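Local coordinates for PKS (Streptomyces albus, PDB 4OQJ), which probably condenses acyl units into a growing polyketide chain, as a ketosynthase region of the oxazolomycin synthase, at residues 235-240 against 329-334; 245-250 against 338-343; 576-579 against 584-587. All coordinates share one frame; numbering follows the deposited sequence.

Interaction 1. Residues 235-240 against 329-334; sequences GMIFSP and HGTATP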
ATOM      1  N   GLY A 235      15.943 -26.006  10.547  1.00 57.07           N
ATOM      2  CA  GLY A 235      14.554 -25.591  10.433  1.00 61.68           C
ATOM      3  C   GLY A 235      14.356 -24.236   9.770  1.00 64.78           C
ATOM      4  O   GLY A 235      13.282 -23.643   9.887  1.00 65.52           O
HETATM    5  N   MSE A 236      15.377 -23.747   9.068  1.00 59.72           N
HETATM    6  CA  MSE A 236      15.316 -22.417   8.470  1.00 46.97           C
HETATM    7  C   MSE A 236      15.885 -22.373   7.038  1.00 40.83           C
HETATM    8  O   MSE A 236      16.518 -23.318   6.563  1.00 38.08           O
HETATM    9  CB  MSE A 236      16.041 -21.416   9.375  1.00 46.53           C
HETATM   10  CG  MSE A 236      15.401 -21.280  10.762  1.00 53.18           C
HETATM   11 SE   MSE A 236      14.921 -19.446  11.213  0.56 67.57          SE
HETATM   12  CE  MSE A 236      16.706 -18.820  11.715  1.00 67.15           C
ATOM     13  N   ILE A 237      15.641 -21.253   6.366  1.00 37.32           N
ATOM     14  CA  ILE A 237      15.803 -21.150   4.921  1.00 33.71           C
ATOM     15  C   ILE A 237      17.272 -21.016   4.487  1.00 31.20           C
ATOM     16  O   ILE A 237      17.573 -21.010   3.296  1.00 33.83           O
ATOM     17  CB  ILE A 237      14.994 -19.936   4.389  1.00 39.13           C
ATOM     18  CG1 ILE A 237      14.886 -19.953   2.853  1.00 46.44           C
ATOM     19  CG2 ILE A 237      15.609 -18.630   4.896  1.00 35.14           C
ATOM     20  CD1 ILE A 237      14.174 -18.753   2.263  1.00 51.30           C
ATOM     21  N   PHE A 238      18.185 -20.926   5.450  1.00 23.94           N
ATOM     22  CA  PHE A 238      19.553 -20.489   5.156  1.00 25.79           C
ATOM     23  C   PHE A 238      20.492 -21.661   4.918  1.00 21.87           C
ATOM     24  O   PHE A 238      20.457 -22.665   5.641  1.00 21.20           O
ATOM     25  CB  PHE A 238      20.085 -19.621   6.299  1.00 40.23           C
ATOM     26  CG  PHE A 238      19.231 -18.418   6.584  1.00 51.85           C
ATOM     27  CD1 PHE A 238      18.861 -17.558   5.562  1.00 56.87           C
ATOM     28  CD2 PHE A 238      18.785 -18.162   7.867  1.00 59.89           C
ATOM     29  CE1 PHE A 238      18.070 -16.454   5.820  1.00 65.86           C
ATOM     30  CE2 PHE A 238      17.992 -17.064   8.133  1.00 63.93           C
ATOM     31  CZ  PHE A 238      17.633 -16.208   7.109  1.00 67.49           C
ATOM     32  N   SER A 239      21.343 -21.526   3.912  1.00 23.53           N
ATOM     33  CA  SER A 239      22.172 -22.638   3.492  1.00 29.84           C
ATOM     34  C   SER A 239      23.364 -22.836   4.419  1.00 27.68           C
ATOM     35  O   SER A 239      23.766 -21.904   5.117  1.00 25.54           O
ATOM     36  CB  SER A 239      22.660 -22.435   2.062  1.00 33.55           C
ATOM     37  OG  SER A 239      23.756 -21.556   2.028  1.00 30.86           O
ATOM     38  N   PRO A 240      23.930 -24.058   4.419  1.00 28.32           N
ATOM     39  CA  PRO A 240      25.061 -24.408   5.281  1.00 31.52           C
ATOM     40  C   PRO A 240      26.408 -23.880   4.806  1.00 30.56           C
ATOM     41  O   PRO A 240      27.360 -23.943   5.585  1.00 35.43           O
ATOM     42  CB  PRO A 240      25.073 -25.947   5.241  1.00 32.48           C
ATOM     43  CG  PRO A 240      23.808 -26.356   4.581  1.00 32.73           C
ATOM     44  CD  PRO A 240      23.440 -25.242   3.687  1.00 28.60           C
ATOM     45  N   HIS A 329      11.160 -16.834  -7.815  1.00 12.87           N
ATOM     46  CA  HIS A 329      11.441 -16.418  -6.451  1.00 13.77           C
ATOM     47  C   HIS A 329      12.733 -17.113  -6.011  1.00 17.25           C
ATOM     48  O   HIS A 329      13.655 -16.486  -5.482  1.00 19.24           O
ATOM     49  CB  HIS A 329      10.255 -16.773  -5.556  1.00 14.08           C
ATOM     50  CG  HIS A 329      10.423 -16.347  -4.140  1.00 15.38           C
ATOM     51  ND1 HIS A 329      10.648 -15.038  -3.778  1.00 19.61           N
ATOM     52  CD2 HIS A 329      10.396 -17.064  -2.992  1.00 18.76           C
ATOM     53  CE1 HIS A 329      10.756 -14.963  -2.463  1.00 18.24           C
ATOM     54  NE2 HIS A 329      10.610 -16.178  -1.963  1.00 20.12           N
ATOM     55  N   GLY A 330      12.787 -18.419  -6.248  1.00 15.26           N
ATOM     56  CA  GLY A 330      14.053 -19.131  -6.389  1.00 19.50           C
ATOM     57  C   GLY A 330      14.984 -19.148  -5.189  1.00 19.86           C
ATOM     58  O   GLY A 330      16.153 -18.780  -5.304  1.00 18.93           O
ATOM     59  N   THR A 331      14.489 -19.620  -4.051  1.00 17.39           N
ATOM     60  CA  THR A 331      15.259 -19.583  -2.805  1.00 19.68           C
ATOM     61  C   THR A 331      16.080 -20.843  -2.520  1.00 20.64           C
ATOM     62  O   THR A 331      16.804 -20.894  -1.519  1.00 19.40           O
ATOM     63  CB  THR A 331      14.335 -19.363  -1.617  1.00 19.22           C
ATOM     64  OG1 THR A 331      13.320 -20.375  -1.629  1.00 20.88           O
ATOM     65  CG2 THR A 331      13.709 -17.994  -1.715  1.00 17.30           C
ATOM     66  N   ALA A 332      15.960 -21.847  -3.387  1.00 18.62           N
ATOM     67  CA  ALA A 332      16.766 -23.070  -3.294  1.00 19.58           C
ATOM     68  C   ALA A 332      16.481 -23.936  -2.062  1.00 23.30           C
ATOM     69  O   ALA A 332      17.393 -24.568  -1.522  1.00 25.95           O
ATOM     70  CB  ALA A 332      18.271 -22.716  -3.336  1.00 20.09           C
ATOM     71  N   THR A 333      15.233 -23.982  -1.606  1.00 25.60           N
ATOM     72  CA  THR A 333      14.880 -24.910  -0.538  1.00 28.71           C
ATOM     73  C   THR A 333      14.409 -26.215  -1.176  1.00 29.72           C
ATOM     74  O   THR A 333      13.775 -26.182  -2.230  1.00 25.75           O
ATOM     75  CB  THR A 333      13.779 -24.359   0.395  1.00 32.24           C
ATOM     76  OG1 THR A 333      12.529 -24.306  -0.303  1.00 34.37           O
ATOM     77  CG2 THR A 333      14.138 -22.976   0.890  1.00 30.37           C
ATOM     78  N   PRO A 334      14.726 -27.367  -0.551  1.00 36.14           N
ATOM     79  CA  PRO A 334      14.294 -28.673  -1.073  1.00 36.53           C
ATOM     80  C   PRO A 334      12.782 -28.784  -1.254  1.00 33.59           C
ATOM     81  O   PRO A 334      12.330 -29.440  -2.184  1.00 36.40           O
ATOM     82  CB  PRO A 334      14.775 -29.657  -0.004  1.00 41.94           C
ATOM     83  CG  PRO A 334      15.910 -28.988   0.638  1.00 41.96           C
ATOM     84  CD  PRO A 334      15.593 -27.520   0.631  1.00 40.02           C
TER
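Ile237 and Thr333 bring the two loop segments closest, with 6.7 Å between Ile237 CA and Thr333 CA, and no backbone hydrogen bond joins the segments. The contact is made by three side chains. Ile237 reaches across with its long branch. Its CG1 is anti to the backbone N (chi1 -168°) and CD1 continues the extended line, which carries the branch past Thr333 to Thr331. Midway along it, Ile237 CG1 lies 3.7 Å from Thr333 CG2. At its end, Ile237 CD1 meets Thr331 CB at 3.9 Å and Thr331 CG2 at 4.1 Å. The isoleucine crosses Thr331 at about a right angle. The short branch does something else: Ile237 CG2 sits 3.4 Å above the plane of the Phe238 ring, offset toward its rim.

Thr333 meets the isoleucine with its methyl, Thr331 with CB and, slightly farther, CG2. Thr333 puts CG2 beside its backbone N, where it faces Ile237. The same rotamer leaves its OG1 pointing elsewhere, to a hydrogen bond with Gly336 N at the start of helix 336-348. One threonine thus packs with its methyl and caps with its hydroxyl.

Segment 329-334 begins with the His-Gly-Thr sequence that in ketosynthases carries one of the active-site histidines. Thr331 also touches His371. A glycerol, probably from the crystallisation liquor, lies about 3 Å from the Ile237 side chain and is hydrogen-bonded to His329 NE2. This is consistent with Ile237 lining the pocket beside this motif. Across the two segments the chemistry is purely apolar, carbon against carbon. The contact is van der Waals packing with no directional bond across it, and the Thr333 hydroxyl is engaged by Gly336 N instead.

Interaction 2. Residues 245-250 against 338-343; sequences RAFDAK and PIEVAA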
ATOM      1  N   ARG A 245      21.792 -22.640  -4.207  1.00 23.30           N
ATOM      2  CA  ARG A 245      21.899 -23.527  -5.369  1.00 23.62           C
ATOM      3  C   ARG A 245      20.527 -23.811  -5.961  1.00 21.79           C
ATOM      4  O   ARG A 245      20.049 -24.949  -5.941  1.00 21.94           O
ATOM      5  CB  ARG A 245      22.598 -24.830  -4.979  1.00 24.67           C
ATOM      6  CG  ARG A 245      23.921 -24.622  -4.250  1.00 26.11           C
ATOM      7  CD  ARG A 245      24.548 -25.956  -3.823  1.00 29.15           C
ATOM      8  NE  ARG A 245      25.732 -25.760  -2.986  1.00 32.64           N
ATOM      9  CZ  ARG A 245      26.950 -25.501  -3.457  1.00 38.18           C
ATOM     10  NH1 ARG A 245      27.158 -25.402  -4.761  1.00 34.89           N
ATOM     11  NH2 ARG A 245      27.964 -25.334  -2.619  1.00 42.97           N
ATOM     12  N   ALA A 246      19.915 -22.766  -6.514  1.00 20.37           N
ATOM     13  CA  ALA A 246      18.524 -22.817  -6.930  1.00 19.32           C
ATOM     14  C   ALA A 246      18.286 -23.880  -7.999  1.00 21.37           C
ATOM     15  O   ALA A 246      18.956 -23.896  -9.039  1.00 22.06           O
ATOM     16  CB  ALA A 246      18.071 -21.444  -7.443  1.00 17.98           C
ATOM     17  N   PHE A 247      17.322 -24.752  -7.703  1.00 21.42           N
ATOM     18  CA  PHE A 247      16.820 -25.806  -8.599  1.00 25.75           C
ATOM     19  C   PHE A 247      17.770 -26.992  -8.740  1.00 28.25           C
ATOM     20  O   PHE A 247      17.447 -27.983  -9.403  1.00 27.62           O
ATOM     21  CB  PHE A 247      16.488 -25.206  -9.964  1.00 26.52           C
ATOM     22  CG  PHE A 247      15.553 -24.039  -9.867  1.00 28.61           C
ATOM     23  CD1 PHE A 247      14.281 -24.216  -9.341  1.00 31.54           C
ATOM     24  CD2 PHE A 247      15.941 -22.775 -10.258  1.00 30.45           C
ATOM     25  CE1 PHE A 247      13.406 -23.153  -9.220  1.00 33.93           C
ATOM     26  CE2 PHE A 247      15.069 -21.702 -10.142  1.00 28.10           C
ATOM     27  CZ  PHE A 247      13.804 -21.894  -9.618  1.00 29.91           C
ATOM     28  N   ASP A 248      18.917 -26.900  -8.077  1.00 26.09           N
ATOM     29  CA  ASP A 248      19.927 -27.955  -8.113  1.00 27.18           C
ATOM     30  C   ASP A 248      19.590 -29.079  -7.144  1.00 29.72           C
ATOM     31  O   ASP A 248      18.856 -28.879  -6.176  1.00 27.65           O
ATOM     32  CB  ASP A 248      21.300 -27.373  -7.776  1.00 27.41           C
ATOM     33  CG  ASP A 248      22.427 -28.379  -7.939  1.00 31.24           C
ATOM     34  OD1 ASP A 248      22.957 -28.495  -9.062  1.00 31.08           O
ATOM     35  OD2 ASP A 248      22.794 -29.035  -6.943  1.00 29.00           O
ATOM     36  N   ALA A 249      20.148 -30.259  -7.393  1.00 31.85           N
ATOM     37  CA  ALA A 249      19.885 -31.414  -6.538  1.00 33.96           C
ATOM     38  C   ALA A 249      20.425 -31.190  -5.127  1.00 29.92           C
ATOM     39  O   ALA A 249      19.913 -31.762  -4.162  1.00 30.37           O
ATOM     40  CB  ALA A 249      20.492 -32.670  -7.149  1.00 37.30           C
ATOM     41  N   LYS A 250      21.452 -30.348  -5.012  1.00 28.82           N
ATOM     42  CA  LYS A 250      22.071 -30.064  -3.721  1.00 33.22           C
ATOM     43  C   LYS A 250      21.505 -28.792  -3.085  1.00 33.25           C
ATOM     44  O   LYS A 250      22.096 -28.251  -2.151  1.00 30.79           O
ATOM     45  CB  LYS A 250      23.593 -29.955  -3.882  1.00 34.76           C
ATOM     46  CG  LYS A 250      24.222 -31.260  -4.374  1.00 45.95           C
ATOM     47  CD  LYS A 250      25.698 -31.132  -4.709  1.00 56.07           C
ATOM     48  CE  LYS A 250      26.219 -32.445  -5.293  1.00 68.58           C
ATOM     49  NZ  LYS A 250      27.669 -32.679  -5.039  1.00 73.14           N
ATOM     50  N   PRO A 338      10.630 -27.501  -5.928  1.00 23.29           N
ATOM     51  CA  PRO A 338       9.655 -28.278  -6.715  1.00 24.92           C
ATOM     52  C   PRO A 338       8.276 -27.635  -6.737  1.00 20.32           C
ATOM     53  O   PRO A 338       7.581 -27.698  -7.744  1.00 22.39           O
ATOM     54  CB  PRO A 338       9.608 -29.629  -5.990  1.00 28.06           C
ATOM     55  CG  PRO A 338      10.938 -29.726  -5.309  1.00 28.00           C
ATOM     56  CD  PRO A 338      11.269 -28.325  -4.886  1.00 25.55           C
ATOM     57  N   ILE A 339       7.895 -27.009  -5.632  1.00 18.46           N
ATOM     58  CA  ILE A 339       6.608 -26.332  -5.552  1.00 21.11           C
ATOM     59  C   ILE A 339       6.547 -25.161  -6.543  1.00 21.42           C
ATOM     60  O   ILE A 339       5.538 -24.976  -7.240  1.00 18.92           O
ATOM     61  CB  ILE A 339       6.328 -25.851  -4.091  1.00 21.52           C
ATOM     62  CG1 ILE A 339       5.893 -27.061  -3.239  1.00 25.96           C
ATOM     63  CG2 ILE A 339       5.283 -24.744  -4.051  1.00 19.64           C
ATOM     64  CD1 ILE A 339       5.481 -26.739  -1.830  1.00 29.38           C
ATOM     65  N   GLU A 340       7.616 -24.375  -6.632  1.00 17.85           N
ATOM     66  CA  GLU A 340       7.572 -23.207  -7.504  1.00 16.63           C
ATOM     67  C   GLU A 340       7.397 -23.642  -8.966  1.00 16.48           C
ATOM     68  O   GLU A 340       6.623 -23.047  -9.717  1.00 17.92           O
ATOM     69  CB  GLU A 340       8.827 -22.330  -7.356  1.00 16.36           C
ATOM     70  CG  GLU A 340       8.729 -21.076  -8.224  1.00 19.54           C
ATOM     71  CD  GLU A 340       9.689 -19.968  -7.825  1.00 19.05           C
ATOM     72  OE1 GLU A 340      10.631 -20.243  -7.047  1.00 18.18           O
ATOM     73  OE2 GLU A 340       9.485 -18.820  -8.297  1.00 17.81           O
ATOM     74  N   VAL A 341       8.092 -24.697  -9.355  1.00 17.64           N
ATOM     75  CA  VAL A 341       8.026 -25.179 -10.730  1.00 17.53           C
ATOM     76  C   VAL A 341       6.687 -25.857 -11.000  1.00 19.64           C
ATOM     77  O   VAL A 341       6.139 -25.741 -12.092  1.00 21.98           O
ATOM     78  CB  VAL A 341       9.180 -26.129 -11.021  1.00 18.77           C
ATOM     79  CG1 VAL A 341       9.070 -26.711 -12.426  1.00 21.01           C
ATOM     80  CG2 VAL A 341      10.518 -25.380 -10.854  1.00 21.48           C
ATOM     81  N   ALA A 342       6.163 -26.573 -10.008  1.00 20.99           N
ATOM     82  CA  ALA A 342       4.839 -27.181 -10.140  1.00 24.63           C
ATOM     83  C   ALA A 342       3.781 -26.103 -10.359  1.00 21.16           C
ATOM     84  O   ALA A 342       2.856 -26.277 -11.147  1.00 19.83           O
ATOM     85  CB  ALA A 342       4.501 -28.011  -8.910  1.00 27.56           C
ATOM     86  N   ALA A 343       3.929 -24.979  -9.672  1.00 17.52           N
ATOM     87  CA  ALA A 343       2.976 -23.884  -9.785  1.00 17.12           C
ATOM     88  C   ALA A 343       3.069 -23.212 -11.155  1.00 17.72           C
ATOM     89  O   ALA A 343       2.054 -22.908 -11.768  1.00 17.95           O
ATOM     90  CB  ALA A 343       3.211 -22.863  -8.675  1.00 16.04           C
TER
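Phe247 is the residue of 245-250 that reaches helix 336-348, and it meets Glu340 and Val341 there. It stands at the third position of a type II beta turn from Arg245 to Asp248, closed by Asp248 N to Arg245 O at 3.1 Å. Its backbone is accordingly in the left-handed region (phi 75°). CB leaves the turn without touching the helix. CG follows beside the backbone N, anti to the carbonyl carbon (chi1 -54°), and this sends the ring outward from the turn to the helix. Phe247 CD1 is the first ring atom to approach, 4.2 Å from Val341 CG2. Phe247 CE1 comes closer to the same methyl, Val341 CG2, at 4.0 Å. At the tip, Phe247 CZ lies 4.4 Å from Glu340 OE1. CD2 and CE2 form the far side of the ring and lie farther from both residues. The methyl and the carboxylate oxygen both approach the ring obliquely.

Leu362 of strand 360-363 touches both Phe247 and Val341, so both also pack against the sheet. The turn is also tied by a polar link, since Phe247 N is hydrogen-bonded to Asp337 OD2 one residue before the helix segment. Behind the phenylalanine, Asp248 OD2 accepts from Lys250 N at 2.7 Å in an Asx turn. That N-H meets the anti side of the carboxylate, 31° out of its plane.

Glu340 is buried, and the ring lies beside its OE1 without bonding to it. The contact implies an apolar joint, ring against methyl, next to a buried carboxylate whose oxygens are hydrogen-bonded to the backbone of His329 and Gly330.

Interaction 3. Residues 576-579 against 584-587; sequences RCAA and PAAE
Backbone torsions bring Ala578 and Ala585 together, since neither has a side-chain torsion to adjust. Pro584 is extended (psi 143°), and Ala585 turns at once into helical values (phi -56°, psi -44°). The chain therefore bends right after the proline, and the first residue of helix 585-590 comes to lie against helix 568-581. Ala578 is in the helix and points its CB toward this bend.

That methyl is the only side-chain group of 576-579 in contact. Ala578 CB lies 4.0 Å from Ala585 CA and also 4.0 Å from Ala585 N. It thus rests on the backbone of the second helix's first residue. The two methyls are slightly farther apart, with 4.2 Å between Ala578 CB and Ala585 CB, because Ala585 CB runs across the contact. Pro584 C is farther, 4.4 Å from Ala578 CB. No hydrogen bond or charge pair joins the two segments.

The arrangement is a helix-loop-helix connection. A short linker of residues 582-584 joins the two helices, and Pro584 holds the N-cap position of the second. The small side chains let the backbones come close: Ala578 CA and Ala585 CA are 5.4 Å apart. In the first turn of the second helix, Glu587 N gives a weak hydrogen bond to Pro584 O.

Ala585 also rests on Phe574 and Asp575, one turn earlier on helix 568-581. Another side of that helix is taken by helix 594-610, where Cys577 packs on Phe598, Ala599 and Tyr602.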
ATOM      1  N   ARG A 576      11.696  43.005 -34.015  1.00 34.91           N
ATOM      2  CA  ARG A 576      10.908  43.998 -33.300  1.00 41.33           C
ATOM      3  C   ARG A 576      11.749  45.218 -32.936  1.00 40.60           C
ATOM      4  O   ARG A 576      11.254  46.343 -32.956  1.00 39.35           O
ATOM      5  CB  ARG A 576      10.280  43.369 -32.057  1.00 43.84           C
ATOM      6  CG  ARG A 576       9.301  42.243 -32.406  1.00 54.01           C
ATOM      7  CD  ARG A 576       8.544  41.704 -31.197  1.00 63.77           C
ATOM      8  NE  ARG A 576       7.764  40.515 -31.545  1.00 72.49           N
ATOM      9  CZ  ARG A 576       6.559  40.536 -32.118  1.00 76.39           C
ATOM     10  NH1 ARG A 576       5.965  41.692 -32.418  1.00 69.90           N
ATOM     11  NH2 ARG A 576       5.942  39.391 -32.392  1.00 80.33           N
ATOM     12  N   CYS A 577      13.025  45.006 -32.630  1.00 36.94           N
ATOM     13  CA  CYS A 577      13.926  46.119 -32.351  1.00 34.06           C
ATOM     14  C   CYS A 577      14.164  46.965 -33.600  1.00 31.91           C
ATOM     15  O   CYS A 577      14.253  48.183 -33.518  1.00 32.20           O
ATOM     16  CB  CYS A 577      15.265  45.617 -31.817  1.00 30.80           C
ATOM     17  SG  CYS A 577      16.453  46.935 -31.530  1.00 32.94           S
ATOM     18  N   ALA A 578      14.276  46.321 -34.757  1.00 31.26           N
ATOM     19  CA  ALA A 578      14.487  47.049 -36.009  1.00 33.46           C
ATOM     20  C   ALA A 578      13.254  47.889 -36.353  1.00 37.36           C
ATOM     21  O   ALA A 578      13.364  48.969 -36.949  1.00 39.55           O
ATOM     22  CB  ALA A 578      14.810  46.082 -37.139  1.00 35.13           C
ATOM     23  N   ALA A 579      12.081  47.384 -35.981  1.00 37.67           N
ATOM     24  CA  ALA A 579      10.834  48.118 -36.173  1.00 40.68           C
ATOM     25  C   ALA A 579      10.865  49.433 -35.395  1.00 45.82           C
ATOM     26  O   ALA A 579      10.555  50.497 -35.935  1.00 50.64           O
ATOM     27  CB  ALA A 579       9.657  47.273 -35.738  1.00 37.53           C
ATOM     28  N   PRO A 584      15.175  48.715 -41.714  1.00 38.37           N
ATOM     29  CA  PRO A 584      14.950  47.303 -42.051  1.00 40.34           C
ATOM     30  C   PRO A 584      15.959  46.372 -41.372  1.00 38.17           C
ATOM     31  O   PRO A 584      17.130  46.735 -41.236  1.00 35.21           O
ATOM     32  CB  PRO A 584      15.115  47.276 -43.572  1.00 42.34           C
ATOM     33  CG  PRO A 584      14.771  48.667 -44.008  1.00 43.43           C
ATOM     34  CD  PRO A 584      15.266  49.565 -42.916  1.00 40.87           C
ATOM     35  N   ALA A 585      15.501  45.196 -40.952  1.00 35.24           N
ATOM     36  CA  ALA A 585      16.362  44.230 -40.276  1.00 31.64           C
ATOM     37  C   ALA A 585      17.578  43.870 -41.122  1.00 33.09           C
ATOM     38  O   ALA A 585      18.696  43.803 -40.613  1.00 31.69           O
ATOM     39  CB  ALA A 585      15.576  42.975 -39.935  1.00 29.51           C
ATOM     40  N   ALA A 586      17.360  43.645 -42.414  1.00 39.13           N
ATOM     41  CA  ALA A 586      18.448  43.293 -43.328  1.00 39.78           C
ATOM     42  C   ALA A 586      19.535  44.364 -43.347  1.00 36.56           C
ATOM     43  O   ALA A 586      20.717  44.056 -43.488  1.00 37.10           O
ATOM     44  CB  ALA A 586      17.910  43.072 -44.727  1.00 43.29           C
ATOM     45  N   GLU A 587      19.126  45.622 -43.209  1.00 35.48           N
ATOM     46  CA  GLU A 587      20.070  46.732 -43.161  1.00 38.36           C
ATOM     47  C   GLU A 587      20.902  46.680 -41.886  1.00 36.04           C
ATOM     48  O   GLU A 587      22.126  46.788 -41.933  1.00 32.11           O
ATOM     49  CB  GLU A 587      19.334  48.068 -43.256  1.00 46.09           C
ATOM     50  CG  GLU A 587      19.377  48.696 -44.636  1.00 61.82           C
ATOM     51  CD  GLU A 587      18.513  49.936 -44.737  1.00 67.12           C
ATOM     52  OE1 GLU A 587      18.731  50.878 -43.940  1.00 59.21           O
ATOM     53  OE2 GLU A 587      17.612  49.960 -45.605  1.00 73.06           O
TER

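Interactions 1 and 2 are neighbours, with centres 10 Å apart, and their segments alternate along the chain. Glu340 of interaction 2 connects them: Glu340 OE2 is 2.6 Å from His329 N, and Glu340 OE1 is 2.9 Å from Gly330 N. The helix thereby grips the backbone of the motif that probably carries an active-site histidine. Ala332 CB adds packing, 3.6 Å from Ala246 N. Both contacts lie in the ketosynthase part of the chain, and the glycerol lies at interaction 1. Interaction 3 is remote, on the opposite side of the chain's centre. Its nearest atoms are about 62 Å from interaction 1 and about 63 Å from interaction 2.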